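Local coordinates for WbbZ protein (Klebsiella pneumoniae subsp. pneumoniae NTUH-K2044, PDB 6X1L), which is of unknown function but probably acts as a polysaccharide pyruvyl transferase, an enzyme that adds pyruvyl groups to sugars of a polysaccharide, at residues Tyr26-Ser40 with Asn196-Thr210. Residues are numbered along the deposited sequence; the frame is centred on the assembly and turned at random.
Sequences YKANPGNAGDGVIAS and NGDYWDNEFLARNST
Trp200 lies flat over Gly36 in the first turn of helix 33-48, a clear example of how a residue without a side chain admits an aromatic ring to a helix backbone. Gly36 CA sits 3.6 Å from the centroid of the six-membered ring of Trp200, 17° off its normal, a CH-pi contact, while CB of Tyr199 covers the opposite face. A chi1 of -50° sets CG of Trp200 beside its backbone N, laying the ring along Gly36 with NE1 toward Gly31 O, 3.0 Å away near the indole plane. NE1 and Gly197 N grip this oxygen from opposite faces of its carbonyl plane; Gly31 N returns a bond to Gly197 O, completing a single antiparallel bridge. Farther along, Lys27 NZ forms a salt-bridge network, 3.0 Å from both Asp198 OD1 and Asp201 OD2 on their syn lone pairs, and also donates to Ala28 O. Asp201 OD1 accepts from Ala28 N, which probably limits rotation of the carboxylate. Ala39 CB packs on Ala206 CB where the axes of 33-40 and 203-210 cross at -117°. The contact ties the first beta-alpha unit of the six-stranded sheet to the helix entering the second parallel sheet, consistent with a GT-B-like pair of Rossmann-like domains.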
loop_
_atom_site.group_PDB
_atom_site.type_symbol
_atom_site.label_atom_id
_atom_site.label_comp_id
_atom_site.label_asym_id
_atom_site.label_seq_id
_atom_site.Cartn_x
_atom_site.Cartn_y
_atom_site.Cartn_z
ATOM N N TYR A 26 16.573 17.017 -2.328
ATOM C CA TYR A 26 15.348 16.722 -1.596
ATOM C C TYR A 26 15.473 15.412 -0.831
ATOM O O TYR A 26 15.874 14.389 -1.398
ATOM C CB TYR A 26 14.147 16.667 -2.545
ATOM C CG TYR A 26 12.861 16.216 -1.883
ATOM C CD1 TYR A 26 12.214 17.022 -0.960
ATOM C CD2 TYR A 26 12.291 14.981 -2.190
ATOM C CE1 TYR A 26 11.040 16.618 -0.353
ATOM C CE2 TYR A 26 11.115 14.568 -1.589
ATOM C CZ TYR A 26 10.494 15.391 -0.672
ATOM O OH TYR A 26 9.326 14.991 -0.069
ATOM N N LYS A 27 15.123 15.451 0.454
ATOM C CA LYS A 27 15.024 14.265 1.297
ATOM C C LYS A 27 13.591 14.165 1.801
ATOM O O LYS A 27 13.149 15.007 2.593
ATOM C CB LYS A 27 16.001 14.318 2.468
ATOM C CG LYS A 27 15.945 13.067 3.341
ATOM C CD LYS A 27 16.346 11.833 2.542
ATOM C CE LYS A 27 16.044 10.534 3.290
ATOM N NZ LYS A 27 14.582 10.246 3.367
ATOM N N ALA A 28 12.871 13.145 1.343
ATOM C CA ALA A 28 11.520 12.905 1.828
ATOM C C ALA A 28 11.552 12.481 3.291
ATOM O O ALA A 28 12.435 11.735 3.719
ATOM C CB ALA A 28 10.832 11.828 0.986
ATOM N N ASN A 29 10.585 12.962 4.050
ATOM C CA ASN A 29 10.460 12.559 5.445
ATOM C C ASN A 29 10.097 11.079 5.524
ATOM O O ASN A 29 9.141 10.650 4.870
ATOM C CB ASN A 29 9.387 13.401 6.133
ATOM C CG ASN A 29 9.320 13.160 7.628
ATOM O OD1 ASN A 29 10.345 13.136 8.308
ATOM N ND2 ASN A 29 8.108 12.977 8.147
ATOM N N PRO A 30 10.837 10.272 6.277
ATOM C CA PRO A 30 10.420 8.885 6.509
ATOM C C PRO A 30 9.296 8.807 7.531
ATOM O O PRO A 30 9.085 9.713 8.340
ATOM C CB PRO A 30 11.689 8.209 7.044
ATOM C CG PRO A 30 12.807 9.173 6.760
ATOM C CD PRO A 30 12.190 10.531 6.790
ATOM N N GLY A 31 8.563 7.707 7.478
ATOM C CA GLY A 31 7.490 7.483 8.423
ATOM C C GLY A 31 6.437 6.567 7.833
ATOM O O GLY A 31 6.714 5.787 6.928
ATOM N N ASN A 32 5.224 6.685 8.372
ATOM C CA ASN A 32 4.129 5.807 7.984
ATOM C C ASN A 32 3.496 6.318 6.691
ATOM O O ASN A 32 4.017 7.217 6.025
ATOM C CB ASN A 32 3.128 5.668 9.132
ATOM C CG ASN A 32 2.500 6.988 9.550
ATOM O OD1 ASN A 32 2.204 7.852 8.724
ATOM N ND2 ASN A 32 2.275 7.137 10.846
ATOM N N ALA A 33 2.355 5.735 6.318
ATOM C CA ALA A 33 1.709 6.085 5.059
ATOM C C ALA A 33 1.180 7.512 5.051
ATOM O O ALA A 33 0.982 8.078 3.970
ATOM C CB ALA A 33 0.577 5.098 4.761
ATOM N N GLY A 34 0.932 8.099 6.224
ATOM C CA GLY A 34 0.675 9.528 6.279
ATOM C C GLY A 34 1.823 10.331 5.701
ATOM O O GLY A 34 1.614 11.290 4.954
ATOM N N ASP A 35 3.056 9.936 6.021
ATOM C CA ASP A 35 4.221 10.602 5.460
ATOM C C ASP A 35 4.374 10.341 3.968
ATOM O O ASP A 35 4.999 11.148 3.271
ATOM C CB ASP A 35 5.465 10.164 6.220
ATOM C CG ASP A 35 5.504 10.740 7.621
ATOM O OD1 ASP A 35 5.585 11.981 7.741
ATOM O OD2 ASP A 35 5.413 9.965 8.598
ATOM N N GLY A 36 3.818 9.239 3.462
ATOM C CA GLY A 36 3.768 9.052 2.025
ATOM C C GLY A 36 2.816 10.010 1.341
ATOM O O GLY A 36 3.026 10.375 0.181
ATOM N N VAL A 37 1.754 10.418 2.037
ATOM C CA VAL A 37 0.841 11.418 1.490
ATOM C C VAL A 37 1.539 12.767 1.361
ATOM O O VAL A 37 1.359 13.481 0.365
ATOM C CB VAL A 37 -0.423 11.520 2.363
ATOM C CG1 VAL A 37 -1.371 12.554 1.795
ATOM C CG2 VAL A 37 -1.104 10.152 2.474
ATOM N N ILE A 38 2.341 13.142 2.361
ATOM C CA ILE A 38 3.087 14.400 2.280
ATOM C C ILE A 38 4.029 14.374 1.087
ATOM O O ILE A 38 4.145 15.357 0.345
ATOM C CB ILE A 38 3.853 14.662 3.591
ATOM C CG1 ILE A 38 2.886 14.708 4.772
ATOM C CG2 ILE A 38 4.638 15.979 3.502
ATOM C CD1 ILE A 38 3.552 15.010 6.091
ATOM N N ALA A 39 4.687 13.234 0.859
ATOM C CA ALA A 39 5.628 13.142 -0.250
ATOM C C ALA A 39 4.905 13.204 -1.588
ATOM O O ALA A 39 5.333 13.924 -2.498
ATOM C CB ALA A 39 6.459 11.868 -0.131
ATOM N N SER A 40 3.807 12.450 -1.728
ATOM C CA SER A 40 3.007 12.515 -2.949
ATOM C C SER A 40 2.647 13.957 -3.285
ATOM O O SER A 40 2.859 14.419 -4.411
ATOM C CB SER A 40 1.734 11.677 -2.794
ATOM O OG SER A 40 2.035 10.352 -2.389
ATOM N N ASN A 196 5.491 1.665 6.202
ATOM C CA ASN A 196 6.051 2.413 7.327
ATOM C C ASN A 196 7.568 2.287 7.306
ATOM O O ASN A 196 8.109 1.245 7.684
ATOM C CB ASN A 196 5.480 1.908 8.648
ATOM C CG ASN A 196 5.964 2.712 9.834
ATOM O OD1 ASN A 196 6.243 3.907 9.718
ATOM N ND2 ASN A 196 6.074 2.059 10.983
ATOM N N GLY A 197 8.247 3.348 6.886
ATOM C CA GLY A 197 9.698 3.330 6.820
ATOM C C GLY A 197 10.204 4.438 5.911
ATOM O O GLY A 197 9.474 5.372 5.581
ATOM N N ASP A 198 11.469 4.304 5.516
ATOM C CA ASP A 198 12.128 5.289 4.657
ATOM C C ASP A 198 11.914 4.936 3.184
ATOM O O ASP A 198 12.842 4.636 2.436
ATOM C CB ASP A 198 13.611 5.379 4.997
ATOM C CG ASP A 198 14.275 6.617 4.413
ATOM O OD1 ASP A 198 13.552 7.549 4.004
ATOM O OD2 ASP A 198 15.522 6.655 4.361
ATOM N N TYR A 199 10.646 4.983 2.775
ATOM C CA TYR A 199 10.259 4.591 1.427
ATOM C C TYR A 199 9.978 5.763 0.502
ATOM O O TYR A 199 9.987 5.583 -0.719
ATOM C CB TYR A 199 9.002 3.711 1.470
ATOM C CG TYR A 199 9.161 2.435 2.262
ATOM C CD1 TYR A 199 9.944 1.397 1.783
ATOM C CD2 TYR A 199 8.519 2.266 3.481
ATOM C CE1 TYR A 199 10.092 0.221 2.503
ATOM C CE2 TYR A 199 8.661 1.094 4.209
ATOM C CZ TYR A 199 9.448 0.077 3.712
ATOM O OH TYR A 199 9.595 -1.087 4.431
ATOM N N TRP A 200 9.746 6.953 1.044
ATOM C CA TRP A 200 8.991 7.961 0.317
ATOM C C TRP A 200 9.831 8.793 -0.644
ATOM O O TRP A 200 9.285 9.703 -1.278
ATOM C CB TRP A 200 8.249 8.834 1.325
ATOM C CG TRP A 200 7.503 7.966 2.299
ATOM C CD1 TRP A 200 7.642 7.939 3.655
ATOM C CD2 TRP A 200 6.535 6.955 1.974
ATOM N NE1 TRP A 200 6.801 6.995 4.199
ATOM C CE2 TRP A 200 6.112 6.376 3.188
ATOM C CE3 TRP A 200 5.976 6.493 0.776
ATOM C CZ2 TRP A 200 5.157 5.358 3.238
ATOM C CZ3 TRP A 200 5.029 5.482 0.826
ATOM C CH2 TRP A 200 4.628 4.928 2.048
ATOM N N ASP A 201 11.115 8.477 -0.813
ATOM C CA ASP A 201 11.895 9.064 -1.895
ATOM C C ASP A 201 11.559 8.465 -3.257
ATOM O O ASP A 201 12.061 8.954 -4.276
ATOM C CB ASP A 201 13.387 8.904 -1.604
ATOM C CG ASP A 201 13.817 9.669 -0.362
ATOM O OD1 ASP A 201 13.635 10.907 -0.329
ATOM O OD2 ASP A 201 14.324 9.034 0.585
ATOM N N ASN A 202 10.739 7.418 -3.297
ATOM C CA ASN A 202 10.231 6.847 -4.540
ATOM C C ASN A 202 8.851 7.445 -4.785
ATOM O O ASN A 202 7.900 7.138 -4.059
ATOM C CB ASN A 202 10.169 5.321 -4.440
ATOM C CG ASN A 202 9.676 4.660 -5.722
ATOM O OD1 ASN A 202 8.723 5.118 -6.352
ATOM N ND2 ASN A 202 10.325 3.569 -6.102
ATOM N N GLU A 203 8.735 8.285 -5.819
ATOM C CA GLU A 203 7.481 8.997 -6.055
ATOM C C GLU A 203 6.355 8.056 -6.471
ATOM O O GLU A 203 5.184 8.321 -6.172
ATOM C CB GLU A 203 7.679 10.098 -7.104
ATOM C CG GLU A 203 8.036 9.610 -8.505
ATOM C CD GLU A 203 9.519 9.347 -8.688
ATOM O OE1 GLU A 203 10.263 9.356 -7.682
ATOM O OE2 GLU A 203 9.943 9.135 -9.846
ATOM N N PHE A 204 6.676 6.955 -7.148
ATOM C CA PHE A 204 5.632 6.005 -7.518
ATOM C C PHE A 204 5.089 5.288 -6.290
ATOM O O PHE A 204 3.870 5.192 -6.099
ATOM C CB PHE A 204 6.173 5.009 -8.543
ATOM C CG PHE A 204 6.415 5.615 -9.894
ATOM C CD1 PHE A 204 5.416 5.613 -10.857
ATOM C CD2 PHE A 204 7.637 6.193 -10.199
ATOM C CE1 PHE A 204 5.634 6.171 -12.103
ATOM C CE2 PHE A 204 7.864 6.756 -11.442
ATOM C CZ PHE A 204 6.861 6.746 -12.395
ATOM N N LEU A 205 5.987 4.804 -5.430
ATOM C CA LEU A 205 5.563 4.151 -4.198
ATOM C C LEU A 205 4.769 5.101 -3.311
ATOM O O LEU A 205 3.769 4.698 -2.704
ATOM C CB LEU A 205 6.785 3.597 -3.462
ATOM C CG LEU A 205 6.571 2.860 -2.142
ATOM C CD1 LEU A 205 5.428 1.857 -2.255
ATOM C CD2 LEU A 205 7.856 2.158 -1.742
ATOM N N ALA A 206 5.183 6.374 -3.232
ATOM C CA ALA A 206 4.425 7.330 -2.430
ATOM C C ALA A 206 3.030 7.541 -3.003
ATOM O O ALA A 206 2.039 7.551 -2.264
ATOM C CB ALA A 206 5.173 8.673 -2.329
ATOM N N ARG A 207 2.930 7.730 -4.319
ATOM C CA ARG A 207 1.622 8.019 -4.902
ATOM C C ARG A 207 0.704 6.798 -4.856
ATOM O O ARG A 207 -0.502 6.929 -4.613
ATOM C CB ARG A 207 1.783 8.523 -6.336
ATOM C CG ARG A 207 2.280 9.978 -6.401
ATOM C CD ARG A 207 1.890 10.624 -7.718
ATOM N NE ARG A 207 2.344 12.011 -7.830
ATOM C CZ ARG A 207 3.468 12.374 -8.437
ATOM N NH1 ARG A 207 4.253 11.454 -8.978
ATOM N NH2 ARG A 207 3.808 13.656 -8.511
ATOM N N ASN A 208 1.253 5.600 -5.066
ATOM C CA ASN A 208 0.398 4.415 -5.062
ATOM C C ASN A 208 -0.017 4.026 -3.647
ATOM O O ASN A 208 -1.155 3.589 -3.437
ATOM C CB ASN A 208 1.100 3.268 -5.783
ATOM C CG ASN A 208 1.103 3.458 -7.283
ATOM O OD1 ASN A 208 0.122 3.926 -7.859
ATOM N ND2 ASN A 208 2.206 3.110 -7.921
ATOM N N SER A 209 0.868 4.202 -2.662
ATOM C CA SER A 209 0.441 4.045 -1.274
ATOM C C SER A 209 -0.669 5.028 -0.929
ATOM O O SER A 209 -1.611 4.687 -0.203
ATOM C CB SER A 209 1.624 4.231 -0.327
ATOM O OG SER A 209 1.177 4.286 1.019
ATOM N N THR A 210 -0.577 6.258 -1.443
ATOM C CA THR A 210 -1.617 7.243 -1.174
ATOM C C THR A 210 -2.918 6.873 -1.879
ATOM O O THR A 210 -4.010 7.098 -1.342
ATOM C CB THR A 210 -1.129 8.635 -1.593
ATOM O OG1 THR A 210 0.083 8.943 -0.889
ATOM C CG2 THR A 210 -2.162 9.687 -1.270
HETATM O O HOH W 1 14.453 12.112 -2.543
HETATM O O HOH W 2 0.834 6.977 1.351
#